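Local coordinates for protein inorganic pyrophosphatase (Shewanella sp. AS-11, PDB 6LL8) that probably hydrolyses inorganic diphosphate to two phosphates, as a metal-dependent family II pyrophosphatase of a cold-adapted bacterium, at residues S16-I21 and A137-C142; A20-Y25 and M123-Y128; L26-Q29 and P33-A36; A238-K241 and N245-S248. One frame throughout, in Å; residues are numbered along the deposited sequence. Where two conformers were deposited one is given.

Interaction 1 of 4, residues S16-I21 and A137-C142; sequences SICGAI and AGIMMC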
loop_
_atom_site.group_PDB
_atom_site.type_symbol
_atom_site.label_atom_id
_atom_site.label_comp_id
_atom_site.label_asym_id
_atom_site.label_seq_id
_atom_site.Cartn_x
_atom_site.Cartn_y
_atom_site.Cartn_z
ATOM N N SER A 16 2.297 -3.601 4.198
ATOM C CA SER A 16 3.609 -4.147 3.834
ATOM C C SER A 16 4.469 -4.397 5.070
ATOM O O SER A 16 5.237 -5.366 5.078
ATOM C CB SER A 16 4.322 -3.231 2.860
ATOM O OG SER A 16 3.918 -3.435 1.517
ATOM N N ILE A 17 4.461 -3.508 6.043
ATOM C CA ILE A 17 5.307 -3.651 7.253
ATOM C C ILE A 17 4.709 -4.709 8.157
ATOM O O ILE A 17 5.389 -5.655 8.596
ATOM C CB ILE A 17 5.475 -2.305 7.965
ATOM C CG1 ILE A 17 6.224 -1.320 7.072
ATOM C CG2 ILE A 17 6.114 -2.491 9.321
ATOM C CD1 ILE A 17 7.651 -1.690 6.719
ATOM N N CYS A 18 3.448 -4.538 8.513
ATOM C CA CYS A 18 2.786 -5.451 9.460
ATOM C C CYS A 18 2.676 -6.833 8.861
ATOM O O CYS A 18 2.800 -7.828 9.580
ATOM C CB CYS A 18 1.429 -4.902 9.877
ATOM S SG CYS A 18 1.562 -3.301 10.744
ATOM N N GLY A 19 2.393 -6.896 7.568
ATOM C CA GLY A 19 2.338 -8.205 6.914
ATOM C C GLY A 19 3.665 -8.916 6.880
ATOM O O GLY A 19 3.721 -10.138 7.070
ATOM N N ALA A 20 4.755 -8.192 6.684
ATOM C CA ALA A 20 6.088 -8.836 6.740
ATOM C C ALA A 20 6.325 -9.416 8.141
ATOM O O ALA A 20 6.813 -10.551 8.262
ATOM C CB ALA A 20 7.154 -7.863 6.357
ATOM N N ILE A 21 6.002 -8.665 9.175
ATOM C CA ILE A 21 6.180 -9.139 10.572
ATOM C C ILE A 21 5.294 -10.363 10.784
ATOM O O ILE A 21 5.748 -11.382 11.325
ATOM C CB ILE A 21 5.840 -8.024 11.563
ATOM C CG1 ILE A 21 6.847 -6.880 11.462
ATOM C CG2 ILE A 21 5.791 -8.582 12.979
ATOM C CD1 ILE A 21 6.473 -5.644 12.249
ATOM N N ALA A 137 -1.771 -10.010 16.303
ATOM C CA ALA A 137 -3.171 -9.795 15.903
ATOM C C ALA A 137 -3.479 -8.298 15.842
ATOM O O ALA A 137 -4.213 -7.859 14.939
ATOM C CB ALA A 137 -4.127 -10.496 16.852
ATOM N N GLY A 138 -2.947 -7.542 16.786
ATOM C CA GLY A 138 -3.228 -6.111 16.814
ATOM C C GLY A 138 -2.714 -5.413 15.570
ATOM O O GLY A 138 -3.406 -4.572 15.011
ATOM N N ILE A 139 -1.468 -5.698 15.185
ATOM C CA ILE A 139 -0.909 -4.987 14.020
ATOM C C ILE A 139 -1.611 -5.477 12.755
ATOM O O ILE A 139 -1.803 -4.668 11.826
ATOM C CB ILE A 139 0.620 -5.042 13.958
ATOM C CG1 ILE A 139 1.182 -6.430 13.653
ATOM C CG2 ILE A 139 1.219 -4.438 15.216
ATOM C CD1 ILE A 139 2.672 -6.439 13.412
ATOM N N MET A 140 -1.980 -6.741 12.659
ATOM C CA MET A 140 -2.724 -7.234 11.494
ATOM C C MET A 140 -4.080 -6.534 11.392
ATOM O O MET A 140 -4.497 -6.102 10.317
ATOM C CB MET A 140 -2.903 -8.743 11.581
ATOM C CG MET A 140 -1.616 -9.557 11.445
ATOM S SD MET A 140 -1.880 -11.321 11.619
ATOM C CE MET A 140 -2.752 -11.681 10.106
ATOM N N MET A 141 -4.750 -6.424 12.528
ATOM C CA MET A 141 -6.040 -5.728 12.603
ATOM C C MET A 141 -5.890 -4.297 12.092
ATOM O O MET A 141 -6.704 -3.824 11.284
ATOM C CB MET A 141 -6.508 -5.748 14.048
ATOM C CG MET A 141 -7.852 -5.065 14.281
ATOM S SD MET A 141 -8.086 -4.459 15.966
ATOM C CE MET A 141 -6.888 -3.134 15.961
ATOM N N CYS A 142 -4.864 -3.607 12.579
ATOM C CA CYS A 142 -4.641 -2.206 12.163
ATOM C C CYS A 142 -4.393 -2.150 10.661
ATOM O O CYS A 142 -4.905 -1.237 9.978
ATOM C CB CYS A 142 -3.484 -1.575 12.907
ATOM S SG CYS A 142 -3.824 -1.226 14.635
#
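I139 reaches from helix 134-147 to C18 and I21 on helix 14-29, and its side chain is the hub of the contact. CB comes first: it lies 3.8 Å from C18 SG. CG1, next along the chain, sits beside C18 CB at 4.1 Å. It is set between the backbone N and the carbonyl carbon (chi1 69°), an unusual choice for a helical isoleucine, and this points the longer branch across the interface. With chi2 extended, CD1 travels on to I21, where it meets CG2 at 3.8 Å and CB at 4.0 Å; the two isoleucine side chains cross at about a right angle. C18 suits the point of closest backbone approach, its CA 5.9 Å from that of I139, because its small side chain ends in a weakly polar sulfur that packs well against carbon. Beyond the pair, F55 touches both isoleucines, and I49 and F53 of helix 44-53 also pack on I139. The metal ligand D15 lies three residues before C18, whose side chain is about 10 Å from a bound magnesium ion. Side chains meet carbon on carbon and carbon on sulfur, and C18 also lies against the carbonyl of I139, so the contact rests on packing and burial rather than directional bonds, close to the metal site.

Interaction 2 of 4, residues A20-Y25 and M123-Y128; sequences AIALAY and MMYDFY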
loop_
_atom_site.group_PDB
_atom_site.type_symbol
_atom_site.label_atom_id
_atom_site.label_comp_id
_atom_site.label_asym_id
_atom_site.label_seq_id
_atom_site.Cartn_x
_atom_site.Cartn_y
_atom_site.Cartn_z
ATOM N N ALA A 20 4.755 -8.192 6.684
ATOM C CA ALA A 20 6.088 -8.836 6.740
ATOM C C ALA A 20 6.325 -9.416 8.141
ATOM O O ALA A 20 6.813 -10.551 8.262
ATOM C CB ALA A 20 7.154 -7.863 6.357
ATOM N N ILE A 21 6.002 -8.665 9.175
ATOM C CA ILE A 21 6.180 -9.139 10.572
ATOM C C ILE A 21 5.294 -10.363 10.784
ATOM O O ILE A 21 5.748 -11.382 11.325
ATOM C CB ILE A 21 5.840 -8.024 11.563
ATOM C CG1 ILE A 21 6.847 -6.880 11.462
ATOM C CG2 ILE A 21 5.791 -8.582 12.979
ATOM C CD1 ILE A 21 6.473 -5.644 12.249
ATOM N N ALA A 22 4.032 -10.273 10.399
ATOM C CA ALA A 22 3.065 -11.345 10.675
ATOM C C ALA A 22 3.424 -12.614 9.907
ATOM O O ALA A 22 3.342 -13.732 10.470
ATOM C CB ALA A 22 1.676 -10.874 10.326
ATOM N N LEU A 23 3.803 -12.512 8.641
ATOM C CA LEU A 23 4.140 -13.713 7.869
ATOM C C LEU A 23 5.474 -14.262 8.319
ATOM O O LEU A 23 5.619 -15.496 8.386
ATOM C CB LEU A 23 4.111 -13.425 6.381
ATOM C CG LEU A 23 4.476 -14.602 5.488
ATOM C CD1 LEU A 23 3.650 -15.834 5.747
ATOM C CD2 LEU A 23 4.397 -14.202 4.019
ATOM N N ALA A 24 6.469 -13.431 8.643
ATOM C CA ALA A 24 7.740 -13.994 9.154
ATOM C C ALA A 24 7.474 -14.801 10.422
ATOM O O ALA A 24 8.071 -15.874 10.617
ATOM C CB ALA A 24 8.758 -12.919 9.398
ATOM N N TYR A 25 6.626 -14.313 11.313
ATOM C CA TYR A 25 6.329 -15.053 12.557
ATOM C C TYR A 25 5.745 -16.404 12.193
ATOM O O TYR A 25 6.137 -17.449 12.735
ATOM C CB TYR A 25 5.390 -14.248 13.444
ATOM C CG TYR A 25 5.006 -14.998 14.703
ATOM C CD1 TYR A 25 5.824 -15.012 15.811
ATOM C CD2 TYR A 25 3.857 -15.745 14.748
ATOM C CE1 TYR A 25 5.448 -15.734 16.928
ATOM C CE2 TYR A 25 3.489 -16.515 15.833
ATOM C CZ TYR A 25 4.292 -16.493 16.945
ATOM O OH TYR A 25 3.953 -17.240 18.061
ATOM N N MET A 123 -5.630 -15.947 6.675
ATOM C CA MET A 123 -6.036 -17.235 6.052
ATOM C C MET A 123 -4.876 -18.227 6.094
ATOM O O MET A 123 -5.122 -19.430 6.261
ATOM C CB MET A 123 -6.457 -17.052 4.593
ATOM C CG MET A 123 -7.732 -16.283 4.420
ATOM S SD MET A 123 -7.920 -15.912 2.643
ATOM C CE MET A 123 -9.404 -14.912 2.663
ATOM N N MET A 124 -3.652 -17.753 5.954
ATOM C CA MET A 124 -2.488 -18.656 6.053
ATOM C C MET A 124 -2.325 -19.192 7.473
ATOM O O MET A 124 -2.092 -20.402 7.660
ATOM C CB MET A 124 -1.237 -17.921 5.580
ATOM C CG MET A 124 -1.304 -17.468 4.159
ATOM S SD MET A 124 0.093 -16.452 3.614
ATOM C CE MET A 124 1.355 -17.692 3.483
ATOM N N TYR A 125 -2.475 -18.353 8.481
ATOM C CA TYR A 125 -2.427 -18.838 9.866
ATOM C C TYR A 125 -3.498 -19.912 10.062
ATOM O O TYR A 125 -3.221 -20.932 10.710
ATOM C CB TYR A 125 -2.656 -17.733 10.896
ATOM C CG TYR A 125 -1.442 -16.917 11.239
ATOM C CD1 TYR A 125 -1.069 -15.788 10.527
ATOM C CD2 TYR A 125 -0.753 -17.204 12.400
ATOM C CE1 TYR A 125 0.020 -15.026 10.908
ATOM C CE2 TYR A 125 0.341 -16.456 12.792
ATOM C CZ TYR A 125 0.724 -15.339 12.057
ATOM O OH TYR A 125 1.796 -14.596 12.487
ATOM N N ASP A 126 -4.696 -19.687 9.542
ATOM C CA ASP A 126 -5.805 -20.656 9.688
ATOM C C ASP A 126 -5.419 -21.965 9.005
ATOM O O ASP A 126 -5.682 -23.052 9.564
ATOM C CB ASP A 126 -7.105 -20.153 9.064
ATOM C CG ASP A 126 -7.755 -18.958 9.723
ATOM O OD1 ASP A 126 -7.457 -18.681 10.854
ATOM O OD2 ASP A 126 -8.619 -18.334 9.042
ATOM N N PHE A 127 -4.847 -21.891 7.830
ATOM C CA PHE A 127 -4.476 -23.094 7.069
ATOM C C PHE A 127 -3.480 -23.929 7.870
ATOM O O PHE A 127 -3.599 -25.165 7.909
ATOM C CB PHE A 127 -3.890 -22.692 5.718
ATOM C CG PHE A 127 -3.366 -23.848 4.915
ATOM C CD1 PHE A 127 -4.221 -24.747 4.297
ATOM C CD2 PHE A 127 -2.001 -24.064 4.807
ATOM C CE1 PHE A 127 -3.710 -25.824 3.587
ATOM C CE2 PHE A 127 -1.506 -25.142 4.100
ATOM C CZ PHE A 127 -2.364 -26.009 3.475
ATOM N N TYR A 128 -2.459 -23.305 8.438
ATOM C CA TYR A 128 -1.404 -24.012 9.192
ATOM C C TYR A 128 -1.816 -24.310 10.636
ATOM O O TYR A 128 -1.077 -24.992 11.358
ATOM C CB TYR A 128 -0.108 -23.195 9.149
ATOM C CG TYR A 128 0.547 -23.145 7.802
ATOM C CD1 TYR A 128 1.153 -24.272 7.281
ATOM C CD2 TYR A 128 0.572 -21.978 7.070
ATOM C CE1 TYR A 128 1.816 -24.235 6.071
ATOM C CE2 TYR A 128 1.210 -21.933 5.846
ATOM C CZ TYR A 128 1.846 -23.054 5.352
ATOM O OH TYR A 128 2.490 -22.966 4.152
#
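The hydroxyl of Y125 donates a hydrogen bond to the backbone carbonyl of A22, the one polar link between these two segments. OH and A22 O are 2.7 Å apart, and the donor stands 20° out of the carbonyl plane with a C=O...O angle of 131°. A carbonyl inside a helix normally serves the amide four residues on, so the tyrosine must come in from the flank. Its ring spans the gap between axes 10.9 Å apart, a distance that calls for a long, rigid side chain with a polar end.

Aromatic contact follows from the same reach. Y125 OH meets the Y25 ring at its edge, 3.3 Å from CD2, and the two tyrosine side chains run roughly perpendicular to each other. The small methyl of A22 lets the hydroxyl settle against its helix.

The aliphatic contact is made by the neighbouring residues on each helix, where L23 CD1 touches M124 CE at 3.7 Å. M124 is bent at chi3, which folds its flexible methyl end round toward the leucine.

The two helices run almost parallel, at 10°. I136 of helix 134-147 packs on Y125 and M140 on A22, closing one flank, while L26 of helix 14-29 touches both M124 and Y125. A20 and A24 turn instead to strand 34-38, so helix 14-29 is sandwiched between the parallel sheet and its helical neighbours.

Interaction 3 of 4, residues L26-Q29 and P33-A36; sequences LKNQ and PAIA
With CG anti to its own carbonyl carbon (chi1 -72°) and the amide turned about chi2, N28 brings both ends of its carboxamide to the backbone of A34. OD1 accepts from A34 N at 2.9 Å, and ND2 donates to A34 O, also at 2.9 Å. The second bond is the straighter, 163° at the hydrogen against 144°, and A34 O lies close to the amide plane of N28, whereas A34 N approaches OD1 from above its carbonyl plane. OD1 also rests 3.3 Å from P33 CA. Asparagine suits this place because its amide carries a donor and an acceptor spaced to match the N-H and C=O of a single strand residue. Beside this pair, K27 CB packs on A34 CB at 3.6 Å; a methyl is small enough to let helix and strand approach so closely, and the lysine chain then bends away to a salt bridge with E32. The contact bridges the tight turn of a beta-alpha-beta unit, from the end of helix 14-29 into strand 34-38; P33, just before the strand, and I35 bond through their backbones to strand 4-7. Two bonds to one residue fix the rotation of the amide and occupy the polar groups of A34 on the edge turned away from strand 4-7.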
loop_
_atom_site.group_PDB
_atom_site.type_symbol
_atom_site.label_atom_id
_atom_site.label_comp_id
_atom_site.label_asym_id
_atom_site.label_seq_id
_atom_site.Cartn_x
_atom_site.Cartn_y
_atom_site.Cartn_z
ATOM N N LEU A 26 4.747 -16.426 11.313
ATOM C CA LEU A 26 4.082 -17.682 10.905
ATOM C C LEU A 26 5.116 -18.638 10.311
ATOM O O LEU A 26 5.135 -19.823 10.705
ATOM C CB LEU A 26 3.007 -17.356 9.875
ATOM C CG LEU A 26 2.338 -18.566 9.226
ATOM C CD1 LEU A 26 1.722 -19.497 10.262
ATOM C CD2 LEU A 26 1.326 -18.118 8.217
ATOM N N LYS A 27 5.958 -18.194 9.399
ATOM C CA LYS A 27 6.973 -19.060 8.778
ATOM C C LYS A 27 7.893 -19.636 9.858
ATOM O O LYS A 27 8.164 -20.845 9.845
ATOM C CB LYS A 27 7.760 -18.265 7.741
ATOM C CG LYS A 27 7.007 -18.044 6.453
ATOM C CD LYS A 27 6.718 -19.310 5.713
ATOM C CE LYS A 27 6.428 -19.092 4.251
ATOM N NZ LYS A 27 6.235 -20.359 3.553
ATOM N N ASN A 28 8.365 -18.823 10.771
ATOM C CA ASN A 28 9.233 -19.362 11.837
ATOM C C ASN A 28 8.476 -20.400 12.664
ATOM O O ASN A 28 9.079 -21.402 13.063
ATOM C CB ASN A 28 9.824 -18.242 12.676
ATOM C CG ASN A 28 10.890 -17.491 11.906
ATOM O OD1 ASN A 28 11.795 -18.110 11.354
ATOM N ND2 ASN A 28 10.817 -16.172 11.876
ATOM N N GLN A 29 7.215 -20.191 12.943
ATOM C CA GLN A 29 6.443 -21.141 13.767
ATOM C C GLN A 29 6.310 -22.475 13.048
ATOM O O GLN A 29 6.159 -23.493 13.766
ATOM C CB GLN A 29 5.075 -20.596 14.149
ATOM C CG GLN A 29 5.108 -19.473 15.170
ATOM C CD GLN A 29 5.750 -19.826 16.495
ATOM O OE1 GLN A 29 5.212 -20.686 17.202
ATOM N NE2 GLN A 29 6.972 -19.347 16.668
ATOM N N PRO A 33 12.650 -20.913 8.363
ATOM C CA PRO A 33 13.326 -19.720 8.860
ATOM C C PRO A 33 13.040 -18.488 8.000
ATOM O O PRO A 33 13.206 -18.518 6.778
ATOM C CB PRO A 33 14.795 -20.132 8.847
ATOM C CG PRO A 33 14.712 -21.594 9.192
ATOM C CD PRO A 33 13.525 -22.096 8.426
ATOM N N ALA A 34 12.689 -17.400 8.672
ATOM C CA ALA A 34 12.245 -16.173 7.998
ATOM C C ALA A 34 12.679 -14.945 8.776
ATOM O O ALA A 34 12.738 -14.974 10.025
ATOM C CB ALA A 34 10.745 -16.176 7.805
ATOM N N ILE A 35 12.894 -13.863 8.072
ATOM C CA ILE A 35 13.231 -12.533 8.625
ATOM C C ILE A 35 12.315 -11.528 7.931
ATOM O O ILE A 35 12.302 -11.451 6.706
ATOM C CB ILE A 35 14.705 -12.181 8.393
ATOM C CG1 ILE A 35 15.616 -13.184 9.093
ATOM C CG2 ILE A 35 14.987 -10.759 8.848
ATOM C CD1 ILE A 35 17.041 -13.120 8.641
ATOM N N ALA A 36 11.615 -10.706 8.703
ATOM C CA ALA A 36 10.853 -9.566 8.168
ATOM C C ALA A 36 11.790 -8.437 7.775
ATOM O O ALA A 36 12.739 -8.119 8.516
ATOM C CB ALA A 36 9.856 -9.073 9.165
#

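Interaction 4 of 4, residues A238-K241 and N245-S248; sequences AKLK and NRHS
R246 bonds twice to the end of helix 230-243, once through its backbone and once through its side chain, at carbonyls of successive residues. Its backbone N donates to K241 O at 2.9 Å, nearly straight at 171°. Its NH1 donates to L240 O, also at 2.9 Å, but bent to 130° at the hydrogen. That carbonyl meets the guanidinium at its edge and near its plane, while seen from L240 the donor stands well above the carbonyl plane. The guanidinium can return to the helix because the side chain runs extended from CG to NE, and L240 CD1 lies against NH1 at 3.5 Å.

The backbone bond is half of a Schellman motif, in which N245, the C-prime residue with positive phi, ends the helix; the other bond runs from N245 N to V242 O. Asparagine tolerates this left-handed conformation better than most residues with a side chain. Carbonyls near the end of a helix often lack the usual amide partner, and the guanidinium brings an N-H to that of L240. Its NE is engaged in a salt bridge with D205.

On another side K241 folds along the turn. CG lies 3.3 Å from R246 O, and CE lies 3.3 Å from H247 O. Lysine suits this place because its long aliphatic chain can lie along the turn while the charged end reaches beyond it: the chain is extended until chi4 (-69°), where NZ swings to a water that also donates to R246 O, while a salt bridge joins NZ to D268. Next in the chain, S248 begins strand 248-255, and the imidazole ND1 of H247 is hydrogen-bonded to S248 OG at 2.7 Å.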
loop_
_atom_site.group_PDB
_atom_site.type_symbol
_atom_site.label_atom_id
_atom_site.label_comp_id
_atom_site.label_asym_id
_atom_site.label_seq_id
_atom_site.Cartn_x
_atom_site.Cartn_y
_atom_site.Cartn_z
ATOM N N ALA A 238 5.531 18.026 -10.856
ATOM C CA ALA A 238 6.157 18.328 -12.159
ATOM C C ALA A 238 7.655 18.037 -12.065
ATOM O O ALA A 238 8.216 17.481 -13.005
ATOM C CB ALA A 238 5.914 19.759 -12.540
ATOM N N LYS A 239 8.315 18.409 -10.972
ATOM C CA LYS A 239 9.748 18.108 -10.771
ATOM C C LYS A 239 9.950 16.598 -10.723
ATOM O O LYS A 239 10.863 16.100 -11.373
ATOM C CB LYS A 239 10.263 18.755 -9.491
ATOM C CG LYS A 239 10.367 20.269 -9.508
ATOM C CD LYS A 239 10.935 20.842 -8.205
ATOM C CE LYS A 239 10.710 22.325 -8.002
ATOM N NZ LYS A 239 11.341 23.132 -9.070
ATOM N N LEU A 240 9.107 15.889 -9.968
ATOM C CA LEU A 240 9.266 14.433 -9.835
ATOM C C LEU A 240 9.106 13.751 -11.187
ATOM O O LEU A 240 9.807 12.772 -11.465
ATOM C CB LEU A 240 8.246 13.927 -8.812
ATOM C CG LEU A 240 8.366 12.461 -8.442
ATOM C CD1 LEU A 240 9.732 12.100 -7.885
ATOM C CD2 LEU A 240 7.287 12.135 -7.432
ATOM N N LYS A 241 8.203 14.233 -12.026
ATOM C CA LYS A 241 7.980 13.686 -13.370
ATOM C C LYS A 241 9.308 13.713 -14.130
ATOM O O LYS A 241 9.707 12.732 -14.762
ATOM C CB LYS A 241 6.889 14.469 -14.091
ATOM C CG LYS A 241 6.634 14.009 -15.517
ATOM C CD LYS A 241 5.603 14.855 -16.178
ATOM C CE LYS A 241 5.357 14.454 -17.614
ATOM N NZ LYS A 241 6.512 14.772 -18.497
ATOM N N ASN A 245 11.991 10.709 -15.349
ATOM C CA ASN A 245 11.630 10.552 -16.777
ATOM C C ASN A 245 10.311 9.784 -16.860
ATOM O O ASN A 245 10.154 8.823 -17.626
ATOM C CB ASN A 245 12.737 9.851 -17.564
ATOM C CG ASN A 245 12.576 9.996 -19.060
ATOM O OD1 ASN A 245 11.999 10.961 -19.545
ATOM N ND2 ASN A 245 13.095 9.031 -19.806
ATOM N N ARG A 246 9.337 10.246 -16.107
ATOM C CA ARG A 246 8.021 9.586 -16.071
ATOM C C ARG A 246 7.101 10.151 -17.142
ATOM O O ARG A 246 7.164 11.362 -17.485
ATOM C CB ARG A 246 7.392 9.775 -14.694
ATOM C CG ARG A 246 8.142 9.081 -13.568
ATOM C CD ARG A 246 7.489 9.302 -12.209
ATOM N NE ARG A 246 8.100 8.480 -11.183
ATOM C CZ ARG A 246 9.205 8.787 -10.522
ATOM N NH1 ARG A 246 9.819 9.944 -10.684
ATOM N NH2 ARG A 246 9.745 7.901 -9.719
ATOM N N HIS A 247 6.215 9.325 -17.668
ATOM C CA HIS A 247 5.126 9.767 -18.556
ATOM C C HIS A 247 4.174 10.664 -17.777
ATOM O O HIS A 247 3.702 11.681 -18.307
ATOM C CB HIS A 247 4.445 8.541 -19.164
ATOM C CG HIS A 247 3.284 8.880 -20.030
ATOM N ND1 HIS A 247 2.079 9.282 -19.517
ATOM C CD2 HIS A 247 3.173 8.922 -21.385
ATOM C CE1 HIS A 247 1.264 9.557 -20.532
ATOM N NE2 HIS A 247 1.919 9.311 -21.699
ATOM N N SER A 248 3.808 10.250 -16.571
ATOM C CA SER A 248 2.784 10.929 -15.771
ATOM C C SER A 248 3.154 10.836 -14.293
ATOM O O SER A 248 3.693 9.807 -13.862
ATOM C CB SER A 248 1.430 10.302 -15.962
ATOM O OG SER A 248 0.965 10.351 -17.300
HETATM O O HOH W 1 8.996 13.299 -18.143
#

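Overall arrangement
Interactions 1, 2 and 3 follow one another along helix 14-29, from its metal-proximal end to its far end, with the centres of 1 and 2 about 10 Å apart and those of 2 and 3 about 9 Å. The first two bind it to helices 134-147 and 117-128, successive in the chain, and M140 of one touches A22 and Y125 of the other. Interaction 3, nested within the loops both close, joins the helix to the parallel sheet of the DHH domain. Interaction 4 comes later, in the DHHA2 domain, its centre 32 to 39 Å from the others. Imidodiphosphate touches residues of both domains; interactions 1 to 3 thus build the DHH half, interaction 4 a helix end in the DHHA2 half, away from the ligand.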